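Local coordinates for biotin protein ligase-like protein of unknown function (Silicibacter sp., PDB 3BFM) that is of unknown function but resembles biotin protein ligases, and so probably has the fold of the biotin/lipoate protein ligase family, at residues G101-R106 against E139-T144; G45-R50 against P130-G135; H90-G95 against E195-A200; G105-A110 against V125-P130. All coordinates share one frame; numbering follows the deposited sequence.

Interaction 1 (G101-R106 against E139-T144); sequences GARCGR and ETPDET
Arg103 folds its guanidinium over the ring of Pro141, the two side chains crossing at a slant, with NH2 3.5 Å from CG of Pro141. A bend at chi2 (60°) turns the chain after CG. Arg103 NE donates at 3.0 Å to Gly105 O, two residues further along the strand. The carboxylate of Asp142 stands nearly upright to the guanidinium, the planes 82° apart; Arg103 NE and Asp142 OD1 remain 4.0 Å apart, and water 1 links NH2 to OD1. That same OD1 takes N-H of Gly105 at 2.9 Å, from above the carboxylate plane. Gly105 suits its place because its backbone angles would jam a side chain against the preceding carbonyl. Glu143 sends OE1 back to N of Arg103 (3.0 Å, nearly straight at 174°), while Arg103 O accepts from N of both Glu143 and Thr144. Thr144 sets its methyl CG2 against CB of both Ala102 and Cys104, and its OG1 is hydrogen-bonded to Glu149. An alanine in place of Arg103 would probably leave Pro141 without its flat cover and Asp142 without the nearby positive charge. Carboxylates thus accept backbone N-H groups of strand 102-111, fastening an irregular loop to it, and the Arg103 guanidinium probably offsets part of the charge of Asp142.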
loop_
_atom_site.group_PDB
_atom_site.type_symbol
_atom_site.label_atom_id
_atom_site.label_comp_id
_atom_site.label_asym_id
_atom_site.label_seq_id
_atom_site.Cartn_x
_atom_site.Cartn_y
_atom_site.Cartn_z
ATOM N N GLY A 101 -31.862 1.170 -8.379
ATOM C CA GLY A 101 -32.826 1.663 -7.412
ATOM C C GLY A 101 -33.189 0.731 -6.277
ATOM O O GLY A 101 -33.892 1.143 -5.355
ATOM N N ALA A 102 -32.715 -0.509 -6.330
ATOM C CA ALA A 102 -33.038 -1.530 -5.343
ATOM C C ALA A 102 -31.868 -1.817 -4.412
ATOM O O ALA A 102 -30.725 -1.909 -4.846
ATOM C CB ALA A 102 -33.450 -2.809 -6.026
ATOM N N ARG A 103 -32.194 -1.994 -3.139
ATOM C CA ARG A 103 -31.219 -2.320 -2.111
ATOM C C ARG A 103 -30.556 -3.636 -2.464
ATOM O O ARG A 103 -31.234 -4.619 -2.735
ATOM C CB ARG A 103 -31.892 -2.430 -0.763
ATOM C CG ARG A 103 -31.007 -2.817 0.385
ATOM C CD ARG A 103 -29.800 -1.818 0.673
ATOM N NE ARG A 103 -28.990 -2.444 1.699
ATOM C CZ ARG A 103 -29.245 -2.419 2.997
ATOM N NH1 ARG A 103 -30.244 -1.692 3.500
ATOM N NH2 ARG A 103 -28.479 -3.117 3.808
ATOM N N CYS A 104 -29.225 -3.623 -2.489
ATOM C CA CYS A 104 -28.444 -4.728 -3.030
ATOM C C CYS A 104 -27.075 -4.640 -2.369
ATOM O O CYS A 104 -26.126 -4.136 -2.943
ATOM C CB CYS A 104 -28.317 -4.616 -4.541
ATOM S SG CYS A 104 -27.476 -6.049 -5.328
ATOM N N GLY A 105 -27.029 -5.063 -1.125
ATOM C CA GLY A 105 -25.772 -5.058 -0.376
ATOM C C GLY A 105 -25.502 -3.799 0.407
ATOM O O GLY A 105 -26.325 -2.877 0.496
ATOM N N ARG A 106 -24.325 -3.751 0.999
ATOM C CA ARG A 106 -23.987 -2.614 1.861
ATOM C C ARG A 106 -22.513 -2.595 2.139
ATOM O O ARG A 106 -21.819 -3.640 2.054
ATOM C CB ARG A 106 -24.719 -2.693 3.184
ATOM C CG ARG A 106 -24.397 -3.906 3.903
ATOM C CD ARG A 106 -24.959 -3.975 5.299
ATOM N NE ARG A 106 -24.608 -5.278 5.861
ATOM C CZ ARG A 106 -24.914 -5.674 7.101
ATOM N NH1 ARG A 106 -25.564 -4.859 7.933
ATOM N NH2 ARG A 106 -24.553 -6.890 7.505
ATOM N N GLU A 139 -33.981 -13.525 7.102
ATOM C CA GLU A 139 -34.294 -12.092 7.087
ATOM C C GLU A 139 -33.188 -11.281 6.398
ATOM O O GLU A 139 -32.008 -11.427 6.719
ATOM C CB GLU A 139 -34.497 -11.573 8.517
ATOM N N THR A 140 -33.585 -10.428 5.456
ATOM C CA THR A 140 -32.642 -9.620 4.688
ATOM C C THR A 140 -33.244 -8.276 4.304
ATOM O O THR A 140 -34.434 -8.195 3.972
ATOM C CB THR A 140 -32.215 -10.337 3.381
ATOM O OG1 THR A 140 -31.170 -9.596 2.744
ATOM C CG2 THR A 140 -33.399 -10.480 2.408
ATOM N N PRO A 141 -32.420 -7.213 4.319
ATOM C CA PRO A 141 -32.869 -5.944 3.784
ATOM C C PRO A 141 -32.806 -5.903 2.247
ATOM O O PRO A 141 -33.353 -5.005 1.632
ATOM C CB PRO A 141 -31.877 -4.939 4.398
ATOM C CG PRO A 141 -30.640 -5.706 4.604
ATOM C CD PRO A 141 -31.034 -7.144 4.825
ATOM N N ASP A 142 -32.135 -6.861 1.617
ATOM C CA ASP A 142 -31.887 -6.761 0.171
ATOM C C ASP A 142 -33.131 -6.994 -0.663
ATOM O O ASP A 142 -33.870 -7.926 -0.411
ATOM C CB ASP A 142 -30.805 -7.769 -0.253
ATOM C CG ASP A 142 -29.456 -7.499 0.414
ATOM O OD1 ASP A 142 -29.059 -6.316 0.532
ATOM O OD2 ASP A 142 -28.806 -8.483 0.831
ATOM N N GLU A 143 -33.317 -6.175 -1.685
ATOM C CA GLU A 143 -34.445 -6.279 -2.599
ATOM C C GLU A 143 -34.088 -6.928 -3.937
ATOM O O GLU A 143 -34.972 -7.368 -4.673
ATOM C CB GLU A 143 -35.025 -4.881 -2.823
ATOM C CG GLU A 143 -35.332 -4.180 -1.524
ATOM C CD GLU A 143 -35.737 -2.707 -1.675
ATOM O OE1 GLU A 143 -35.083 -1.921 -2.410
ATOM O OE2 GLU A 143 -36.715 -2.331 -0.996
ATOM N N THR A 144 -32.798 -6.991 -4.261
ATOM C CA THR A 144 -32.346 -7.636 -5.486
ATOM C C THR A 144 -30.964 -8.233 -5.228
ATOM O O THR A 144 -30.524 -8.327 -4.088
ATOM C CB THR A 144 -32.313 -6.649 -6.669
ATOM O OG1 THR A 144 -32.137 -7.356 -7.911
ATOM C CG2 THR A 144 -31.207 -5.616 -6.510
HETATM O O HOH W 1 -27.371 -5.546 2.503
#

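Interaction 2 (G45-R50 against P130-G135); sequences GTDVLR and PLWPEG
The turn between the antiparallel strands 39-44 and 48-55 meets the end of strand 123-130 here, where the central sheet gives way to the loop that follows Pro130. Val48 and Pro130 form an antiparallel non-hydrogen-bonded pair, their CA atoms 4.4 Å apart. A proline can occupy such a site because its missing N-H is not needed for pairing with Val48. Just beyond, the carbonyl oxygen of Asp47 takes two backbone donors, N of Leu131 at 2.7 Å and N of Trp132 at 3.3 Å. Both approach from the same face of the carbonyl plane, and water 2 adds a third proton to this oxygen while also donating to O of Trp132.

Leu131 and Trp132 then diverge. Leu131, buried, lays CD1 against the backbone of the turn, 3.8 Å from N of Val48, and touches Leu146 and Tyr147 of the following loop; a branched apolar chain suits this lining. The more exposed indole of Trp132 reaches the turn through its five-membered ring. CD1 of Trp132 lies 3.2 Å from O of Thr46 and 3.3 Å from OD1 of Asp47. The Asp47 carboxylate comes to the ring edge near its plane, with the two flat groups 80° apart, so a negative oxygen faces the slightly positive C-H rim. Asp47 keeps CG beside its own backbone N (chi1 -70°), and its OD1 also accepts from OG1 of Thr46 at 3.2 Å, from above the carboxylate plane.

Such a pairing, a last bridge followed by two successive N-H groups on one carbonyl, marks the C-terminal end of an inner antiparallel strand, where it passes into a loop beside a beta hairpin.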
loop_
_atom_site.group_PDB
_atom_site.type_symbol
_atom_site.label_atom_id
_atom_site.label_comp_id
_atom_site.label_asym_id
_atom_site.label_seq_id
_atom_site.Cartn_x
_atom_site.Cartn_y
_atom_site.Cartn_z
ATOM N N GLY A 45 -18.633 -16.824 -2.468
ATOM C CA GLY A 45 -19.504 -17.955 -2.758
ATOM C C GLY A 45 -20.132 -17.732 -4.104
ATOM O O GLY A 45 -19.906 -16.718 -4.750
ATOM N N THR A 46 -20.947 -18.674 -4.551
ATOM C CA THR A 46 -21.642 -18.511 -5.785
ATOM C C THR A 46 -22.727 -17.415 -5.647
ATOM O O THR A 46 -23.055 -16.781 -6.627
ATOM C CB THR A 46 -22.266 -19.845 -6.236
ATOM O OG1 THR A 46 -23.155 -20.321 -5.229
ATOM C CG2 THR A 46 -21.165 -20.887 -6.397
ATOM N N ASP A 47 -23.250 -17.229 -4.430
ATOM C CA ASP A 47 -24.402 -16.340 -4.211
ATOM C C ASP A 47 -24.079 -15.003 -3.530
ATOM O O ASP A 47 -24.947 -14.131 -3.439
ATOM C CB ASP A 47 -25.437 -17.044 -3.339
ATOM C CG ASP A 47 -26.124 -18.168 -4.047
ATOM O OD1 ASP A 47 -25.778 -18.473 -5.217
ATOM O OD2 ASP A 47 -26.958 -18.774 -3.365
ATOM N N VAL A 48 -22.863 -14.854 -3.036
ATOM C CA VAL A 48 -22.514 -13.660 -2.265
ATOM C C VAL A 48 -21.027 -13.384 -2.373
ATOM O O VAL A 48 -20.209 -14.299 -2.548
ATOM C CB VAL A 48 -22.934 -13.778 -0.780
ATOM C CG1 VAL A 48 -22.349 -15.044 -0.179
ATOM C CG2 VAL A 48 -22.511 -12.516 0.055
ATOM N N LEU A 49 -20.704 -12.096 -2.335
ATOM C CA LEU A 49 -19.311 -11.632 -2.230
ATOM C C LEU A 49 -19.141 -10.842 -0.940
ATOM O O LEU A 49 -19.893 -9.919 -0.686
ATOM C CB LEU A 49 -18.902 -10.763 -3.438
ATOM C CG LEU A 49 -17.547 -10.016 -3.414
ATOM C CD1 LEU A 49 -16.379 -11.022 -3.343
ATOM C CD2 LEU A 49 -17.370 -9.108 -4.627
ATOM N N ARG A 50 -18.157 -11.204 -0.120
ATOM C CA ARG A 50 -17.853 -10.398 1.065
ATOM C C ARG A 50 -16.393 -10.064 1.038
ATOM O O ARG A 50 -15.587 -10.886 0.581
ATOM C CB ARG A 50 -18.244 -11.091 2.374
ATOM C CG ARG A 50 -19.756 -11.233 2.515
ATOM C CD ARG A 50 -20.109 -12.098 3.715
ATOM N NE ARG A 50 -20.016 -13.491 3.344
ATOM C CZ ARG A 50 -20.062 -14.508 4.197
ATOM N NH1 ARG A 50 -20.182 -14.313 5.502
ATOM N NH2 ARG A 50 -19.977 -15.741 3.733
ATOM N N PRO A 130 -24.873 -9.310 -2.377
ATOM C CA PRO A 130 -25.544 -10.486 -2.907
ATOM C C PRO A 130 -25.411 -10.623 -4.400
ATOM O O PRO A 130 -25.570 -9.668 -5.115
ATOM C CB PRO A 130 -26.993 -10.253 -2.517
ATOM C CG PRO A 130 -27.151 -8.782 -2.439
ATOM C CD PRO A 130 -25.834 -8.260 -1.968
ATOM N N LEU A 131 -25.112 -11.837 -4.859
ATOM C CA LEU A 131 -24.904 -12.100 -6.281
ATOM C C LEU A 131 -26.148 -12.750 -6.868
ATOM O O LEU A 131 -26.595 -12.341 -7.922
ATOM C CB LEU A 131 -23.696 -12.981 -6.464
ATOM C CG LEU A 131 -22.376 -12.383 -5.969
ATOM C CD1 LEU A 131 -21.255 -13.451 -6.158
ATOM C CD2 LEU A 131 -22.004 -11.097 -6.677
ATOM N N TRP A 132 -26.686 -13.753 -6.190
ATOM C CA TRP A 132 -28.010 -14.301 -6.485
ATOM C C TRP A 132 -28.892 -14.130 -5.253
ATOM O O TRP A 132 -28.383 -14.076 -4.138
ATOM C CB TRP A 132 -27.908 -15.790 -6.755
ATOM C CG TRP A 132 -27.132 -16.103 -7.985
ATOM C CD1 TRP A 132 -25.955 -16.767 -8.042
ATOM C CD2 TRP A 132 -27.493 -15.807 -9.342
ATOM N NE1 TRP A 132 -25.563 -16.891 -9.336
ATOM C CE2 TRP A 132 -26.488 -16.312 -10.150
ATOM C CE3 TRP A 132 -28.584 -15.173 -9.948
ATOM C CZ2 TRP A 132 -26.506 -16.176 -11.551
ATOM C CZ3 TRP A 132 -28.607 -15.034 -11.321
ATOM C CH2 TRP A 132 -27.572 -15.538 -12.112
ATOM N N PRO A 133 -30.206 -14.049 -5.433
ATOM C CA PRO A 133 -31.023 -13.817 -4.224
ATOM C C PRO A 133 -31.062 -15.036 -3.316
ATOM O O PRO A 133 -31.160 -16.141 -3.803
ATOM C CB PRO A 133 -32.422 -13.522 -4.781
ATOM C CG PRO A 133 -32.248 -13.306 -6.232
ATOM C CD PRO A 133 -31.027 -14.077 -6.648
ATOM N N GLU A 134 -30.953 -14.830 -2.014
ATOM C CA GLU A 134 -31.122 -15.925 -1.057
ATOM C C GLU A 134 -32.607 -16.092 -0.766
ATOM O O GLU A 134 -33.233 -15.185 -0.223
ATOM C CB GLU A 134 -30.335 -15.658 0.227
ATOM C CG GLU A 134 -30.444 -14.246 0.760
ATOM N N GLY A 135 -33.173 -17.237 -1.144
ATOM C CA GLY A 135 -34.621 -17.480 -1.013
ATOM C C GLY A 135 -35.005 -18.456 0.090
ATOM O O GLY A 135 -36.135 -18.981 0.110
HETATM O O HOH W 2 -27.049 -13.892 -1.632
#

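Interaction 3 (H90-G95 against E195-A200); sequences HLDWNG and EARTEA
The guanidinium of Arg197 meets Asp92 at its edge, with OD1 lying in its plane, while CE3 of Trp93 and ND2 of Asn94 approach it obliquely; OD1 of Asn94 is hydrogen-bonded to N of Ala96. Arg197 and Asp92 reach toward each other tip to tip, their planes 60° apart. NH2 of Arg197 donates to the syn lone pair of Asp92 OD1 at 2.9 Å, and NH1 adds weak bonds to both oxygens, so the salt bridge leans on OD1. On its anti side Asp92 OD1 also accepts from N of Asn94 (2.9 Å, 173°), closing an Asx turn. An aspartate suits this place because one short carboxylate can cap its own turn and still hold a charge from afar.

Glu199 grips the arginine from its own strand, with OE1 of Glu199 2.7 Å from NH2 of Arg197, nearly along the C-O axis. A bend at chi2 of Glu199 (66°) turns CD out of the extended line, and CD of Glu199 then lies 3.6 Å from CZ3 of Trp93. Trp93 is buried, its NE1 bonded to O of Phe213 and its ring packed on Met215 and Ile226. Water 3 accepts from N of Trp93 and, weakly, from NH1 of Arg197.

NH2 of Arg197 thus bridges two carboxylates, and the guanidinium charge probably offsets part of their mutual repulsion. The whole is a salt-bridge network between an Asx turn, which begins a type I beta turn from Asp92 to Gly95, and an antiparallel two-stranded ribbon, joining the ligase-like part of the chain to its C-terminal region.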
loop_
_atom_site.group_PDB
_atom_site.type_symbol
_atom_site.label_atom_id
_atom_site.label_comp_id
_atom_site.label_asym_id
_atom_site.label_seq_id
_atom_site.Cartn_x
_atom_site.Cartn_y
_atom_site.Cartn_z
ATOM N N HIS A 90 -26.210 3.554 -6.865
ATOM C CA HIS A 90 -26.275 4.674 -5.930
ATOM C C HIS A 90 -25.849 4.264 -4.525
ATOM O O HIS A 90 -25.973 3.093 -4.123
ATOM C CB HIS A 90 -27.690 5.248 -5.880
ATOM C CG HIS A 90 -28.114 5.903 -7.155
ATOM N ND1 HIS A 90 -29.034 5.332 -8.014
ATOM C CD2 HIS A 90 -27.728 7.065 -7.732
ATOM C CE1 HIS A 90 -29.210 6.124 -9.056
ATOM N NE2 HIS A 90 -28.426 7.183 -8.912
ATOM N N LEU A 91 -25.363 5.242 -3.781
ATOM C CA LEU A 91 -24.813 5.051 -2.454
ATOM C C LEU A 91 -25.683 5.702 -1.400
ATOM O O LEU A 91 -25.947 6.905 -1.462
ATOM C CB LEU A 91 -23.400 5.648 -2.386
ATOM C CG LEU A 91 -22.348 5.174 -3.400
ATOM C CD1 LEU A 91 -21.054 6.055 -3.297
ATOM C CD2 LEU A 91 -22.055 3.660 -3.222
ATOM N N ASP A 92 -26.137 4.931 -0.426
ATOM C CA ASP A 92 -26.810 5.527 0.707
ATOM C C ASP A 92 -25.791 6.118 1.707
ATOM O O ASP A 92 -24.661 5.624 1.906
ATOM C CB ASP A 92 -27.717 4.502 1.384
ATOM C CG ASP A 92 -28.723 5.120 2.333
ATOM O OD1 ASP A 92 -28.302 5.796 3.302
ATOM O OD2 ASP A 92 -29.948 4.881 2.116
ATOM N N TRP A 93 -26.218 7.182 2.388
ATOM C CA TRP A 93 -25.372 7.824 3.381
ATOM C C TRP A 93 -24.893 6.818 4.440
ATOM O O TRP A 93 -23.745 6.880 4.910
ATOM C CB TRP A 93 -26.181 8.949 4.038
ATOM C CG TRP A 93 -25.489 9.639 5.124
ATOM C CD1 TRP A 93 -24.577 10.626 5.023
ATOM C CD2 TRP A 93 -25.665 9.387 6.517
ATOM N NE1 TRP A 93 -24.146 10.998 6.268
ATOM C CE2 TRP A 93 -24.789 10.239 7.210
ATOM C CE3 TRP A 93 -26.438 8.494 7.235
ATOM C CZ2 TRP A 93 -24.712 10.251 8.598
ATOM C CZ3 TRP A 93 -26.357 8.488 8.597
ATOM C CH2 TRP A 93 -25.508 9.361 9.271
ATOM N N ASN A 94 -25.782 5.905 4.802
ATOM C CA ASN A 94 -25.515 4.879 5.849
ATOM C C ASN A 94 -24.707 3.689 5.394
ATOM O O ASN A 94 -24.442 2.783 6.181
ATOM C CB ASN A 94 -26.792 4.412 6.531
ATOM C CG ASN A 94 -27.721 3.590 5.629
ATOM O OD1 ASN A 94 -27.344 3.076 4.560
ATOM N ND2 ASN A 94 -28.984 3.529 6.036
ATOM N N GLY A 95 -24.315 3.693 4.133
ATOM C CA GLY A 95 -23.519 2.604 3.588
ATOM C C GLY A 95 -24.264 1.591 2.732
ATOM O O GLY A 95 -23.615 0.770 2.059
ATOM N N GLU A 195 -34.531 14.471 -0.930
ATOM C CA GLU A 195 -35.788 13.781 -0.667
ATOM C C GLU A 195 -36.040 13.520 0.825
ATOM O O GLU A 195 -35.161 13.687 1.663
ATOM C CB GLU A 195 -35.811 12.452 -1.435
ATOM C CG GLU A 195 -35.417 12.545 -2.934
ATOM C CD GLU A 195 -36.439 13.302 -3.808
ATOM O OE1 GLU A 195 -37.541 13.664 -3.325
ATOM O OE2 GLU A 195 -36.129 13.540 -5.000
ATOM N N ALA A 196 -37.256 13.086 1.152
ATOM C CA ALA A 196 -37.619 12.766 2.522
ATOM C C ALA A 196 -36.757 11.641 3.057
ATOM O O ALA A 196 -36.361 10.750 2.317
ATOM C CB ALA A 196 -39.093 12.358 2.586
ATOM N N ARG A 197 -36.498 11.661 4.351
ATOM C CA ARG A 197 -35.592 10.697 4.973
ATOM C C ARG A 197 -35.888 10.616 6.457
ATOM O O ARG A 197 -36.202 11.627 7.066
ATOM C CB ARG A 197 -34.170 11.206 4.775
ATOM C CG ARG A 197 -33.092 10.402 5.448
ATOM C CD ARG A 197 -32.755 9.240 4.588
ATOM N NE ARG A 197 -31.847 8.320 5.263
ATOM C CZ ARG A 197 -30.915 7.610 4.641
ATOM N NH1 ARG A 197 -30.743 7.733 3.328
ATOM N NH2 ARG A 197 -30.140 6.795 5.345
ATOM N N THR A 198 -35.793 9.407 7.018
ATOM C CA THR A 198 -35.793 9.204 8.464
ATOM C C THR A 198 -34.434 8.636 8.845
ATOM O O THR A 198 -33.925 7.755 8.177
ATOM C CB THR A 198 -36.934 8.245 8.898
ATOM O OG1 THR A 198 -38.197 8.769 8.445
ATOM C CG2 THR A 198 -36.966 8.082 10.429
ATOM N N GLU A 199 -33.823 9.167 9.892
ATOM C CA GLU A 199 -32.489 8.742 10.287
ATOM C C GLU A 199 -32.309 9.047 11.761
ATOM O O GLU A 199 -32.730 10.111 12.228
ATOM C CB GLU A 199 -31.445 9.491 9.467
ATOM C CG GLU A 199 -30.020 9.014 9.664
ATOM C CD GLU A 199 -29.793 7.600 9.155
ATOM O OE1 GLU A 199 -30.175 7.309 8.002
ATOM O OE2 GLU A 199 -29.234 6.778 9.913
ATOM N N ALA A 200 -31.710 8.105 12.495
ATOM C CA ALA A 200 -31.477 8.276 13.930
ATOM C C ALA A 200 -32.692 8.826 14.680
ATOM O O ALA A 200 -32.558 9.707 15.522
ATOM C CB ALA A 200 -30.278 9.176 14.152
HETATM O O HOH W 3 -28.739 8.301 1.427
#

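Interaction 4 (G105-A110 against V125-P130)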
loop_
_atom_site.group_PDB
_atom_site.type_symbol
_atom_site.label_atom_id
_atom_site.label_comp_id
_atom_site.label_asym_id
_atom_site.label_seq_id
_atom_site.Cartn_x
_atom_site.Cartn_y
_atom_site.Cartn_z
ATOM N N GLY A 105 -27.029 -5.063 -1.125
ATOM C CA GLY A 105 -25.772 -5.058 -0.376
ATOM C C GLY A 105 -25.502 -3.799 0.407
ATOM O O GLY A 105 -26.325 -2.877 0.496
ATOM N N ARG A 106 -24.325 -3.751 0.999
ATOM C CA ARG A 106 -23.987 -2.614 1.861
ATOM C C ARG A 106 -22.513 -2.595 2.139
ATOM O O ARG A 106 -21.819 -3.640 2.054
ATOM C CB ARG A 106 -24.719 -2.693 3.184
ATOM C CG ARG A 106 -24.397 -3.906 3.903
ATOM C CD ARG A 106 -24.959 -3.975 5.299
ATOM N NE ARG A 106 -24.608 -5.278 5.861
ATOM C CZ ARG A 106 -24.914 -5.674 7.101
ATOM N NH1 ARG A 106 -25.564 -4.859 7.933
ATOM N NH2 ARG A 106 -24.553 -6.890 7.505
ATOM N N LEU A 107 -22.037 -1.401 2.429
ATOM C CA LEU A 107 -20.734 -1.183 3.018
ATOM C C LEU A 107 -20.884 -0.938 4.512
ATOM O O LEU A 107 -21.747 -0.174 4.935
ATOM C CB LEU A 107 -20.047 0.020 2.388
ATOM C CG LEU A 107 -19.577 -0.129 0.942
ATOM C CD1 LEU A 107 -19.315 1.290 0.336
ATOM C CD2 LEU A 107 -18.350 -0.998 0.831
ATOM N N ARG A 108 -20.020 -1.552 5.321
ATOM C CA ARG A 108 -20.023 -1.380 6.767
ATOM C C ARG A 108 -18.704 -0.779 7.168
ATOM O O ARG A 108 -17.684 -0.965 6.455
ATOM C CB ARG A 108 -20.235 -2.727 7.502
ATOM C CG ARG A 108 -21.672 -3.203 7.405
ATOM C CD ARG A 108 -21.911 -4.395 8.286
ATOM N NE ARG A 108 -21.284 -5.574 7.701
ATOM C CZ ARG A 108 -21.139 -6.737 8.331
ATOM N NH1 ARG A 108 -21.560 -6.879 9.579
ATOM N NH2 ARG A 108 -20.561 -7.756 7.707
ATOM N N ILE A 109 -18.704 -0.119 8.316
ATOM C CA ILE A 109 -17.489 0.482 8.845
ATOM C C ILE A 109 -17.385 0.268 10.363
ATOM O O ILE A 109 -18.408 0.391 11.078
ATOM C CB ILE A 109 -17.395 1.992 8.459
ATOM C CG1 ILE A 109 -16.105 2.569 8.981
ATOM C CG2 ILE A 109 -18.590 2.860 8.980
ATOM C CD1 ILE A 109 -15.624 3.785 8.181
ATOM N N ALA A 110 -16.157 -0.029 10.824
ATOM C CA ALA A 110 -15.851 -0.179 12.246
ATOM C C ALA A 110 -14.539 0.493 12.501
ATOM O O ALA A 110 -13.713 0.707 11.592
ATOM C CB ALA A 110 -15.760 -1.667 12.690
ATOM N N VAL A 125 -13.375 -1.258 6.571
ATOM C CA VAL A 125 -14.562 -1.123 5.718
ATOM C C VAL A 125 -14.897 -2.449 5.090
ATOM O O VAL A 125 -14.047 -3.078 4.471
ATOM C CB VAL A 125 -14.350 -0.054 4.624
ATOM C CG1 VAL A 125 -15.534 -0.037 3.666
ATOM C CG2 VAL A 125 -14.146 1.261 5.282
ATOM N N GLY A 126 -16.142 -2.876 5.219
ATOM C CA GLY A 126 -16.555 -4.160 4.691
ATOM C C GLY A 126 -17.606 -4.013 3.623
ATOM O O GLY A 126 -18.457 -3.119 3.720
ATOM N N LEU A 127 -17.521 -4.873 2.610
ATOM C CA LEU A 127 -18.482 -4.948 1.542
ATOM C C LEU A 127 -19.242 -6.278 1.683
ATOM O O LEU A 127 -18.625 -7.330 1.914
ATOM C CB LEU A 127 -17.728 -4.894 0.190
ATOM C CG LEU A 127 -18.578 -5.150 -1.051
ATOM C CD1 LEU A 127 -19.664 -4.048 -1.191
ATOM C CD2 LEU A 127 -17.725 -5.269 -2.362
ATOM N N ASP A 128 -20.576 -6.218 1.625
ATOM C CA ASP A 128 -21.396 -7.417 1.492
ATOM C C ASP A 128 -22.276 -7.218 0.239
ATOM O O ASP A 128 -23.010 -6.243 0.144
ATOM C CB ASP A 128 -22.256 -7.629 2.718
ATOM C CG ASP A 128 -21.467 -8.161 3.926
ATOM O OD1 ASP A 128 -20.624 -7.432 4.494
ATOM O OD2 ASP A 128 -21.735 -9.312 4.335
ATOM N N LEU A 129 -22.165 -8.123 -0.730
ATOM C CA LEU A 129 -22.892 -7.969 -1.957
ATOM C C LEU A 129 -23.537 -9.291 -2.345
ATOM O O LEU A 129 -22.824 -10.289 -2.608
ATOM C CB LEU A 129 -21.958 -7.465 -3.077
ATOM C CG LEU A 129 -22.522 -7.148 -4.457
ATOM C CD1 LEU A 129 -23.354 -5.849 -4.394
ATOM C CD2 LEU A 129 -21.438 -7.008 -5.570
ATOM N N PRO A 130 -24.873 -9.310 -2.377
ATOM C CA PRO A 130 -25.544 -10.486 -2.907
ATOM C C PRO A 130 -25.411 -10.623 -4.400
ATOM O O PRO A 130 -25.570 -9.668 -5.115
ATOM C CB PRO A 130 -26.993 -10.253 -2.517
ATOM C CG PRO A 130 -27.151 -8.782 -2.439
ATOM C CD PRO A 130 -25.834 -8.260 -1.968
HETATM O O HOH W 4 -20.789 -4.966 4.817
#
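Strands 105-110 and 125-130 run antiparallel at 158°, their axes approaching to 4.5 Å. Arg106 pairs with Asp128 and Arg108 with Gly126 through reciprocal N-H to O bonds, with N of Arg108 2.7 Å from O of Gly126. Leu107 opposite Leu127 and Ile109 opposite Val125 are the non-hydrogen-bonded pairs between and beyond them. Gly105 has no alternative, since a CB there would clash with O of Asp128. The two strands form a beta hairpin in the middle of the mixed sheet of this ligase-like fold. One face carries Leu107, Ile109, Val125 and Leu127, where CD2 of Leu107 lies 3.9 Å from CD1 of Leu127; branched apolar chains suit this face, which helices 67-82 and 156-175 cover. On the other, NH2 of Arg108 makes a salt bridge with OD1 of Asp128 (3.2 Å), the planes 72° apart. A bend at chi3 (-73°) turns NE from the line of the chain, and NE donates to water 4. CD of Arg108 sits 3.5 Å above the centre of the Arg106 guanidinium. An alanine in place of Arg108 would probably leave the Asp128 carboxylate without this charged mate and strip the guanidinium of Arg106 of its cover.

Overall arrangement
Interactions 1, 2 and 4 occupy neighbouring strands of one sheet, and interaction 3 adjoins its far edge strand. Interaction 4 lies deepest, about 5 Å from the chain centre, and shares Gly105 and Arg106 with interaction 1 and Pro130 with interaction 2. Pro130 is the meeting point: its CD lies 3.5 Å from N of Gly105, and its CG lies 3.7 Å from OD2 of Asp142. Backbone bonds probably run from Leu49 N to Leu129 O (2.8 Å) and from Leu107 N to Gly95 O (2.7 Å), carrying the pairing outward to interactions 2 and 3, whose centres are about 24 Å apart. A bound calcium lies about 9 Å from the side chain of Val48; Gln21, Asp22 and Glu43 bind calcium in this structure.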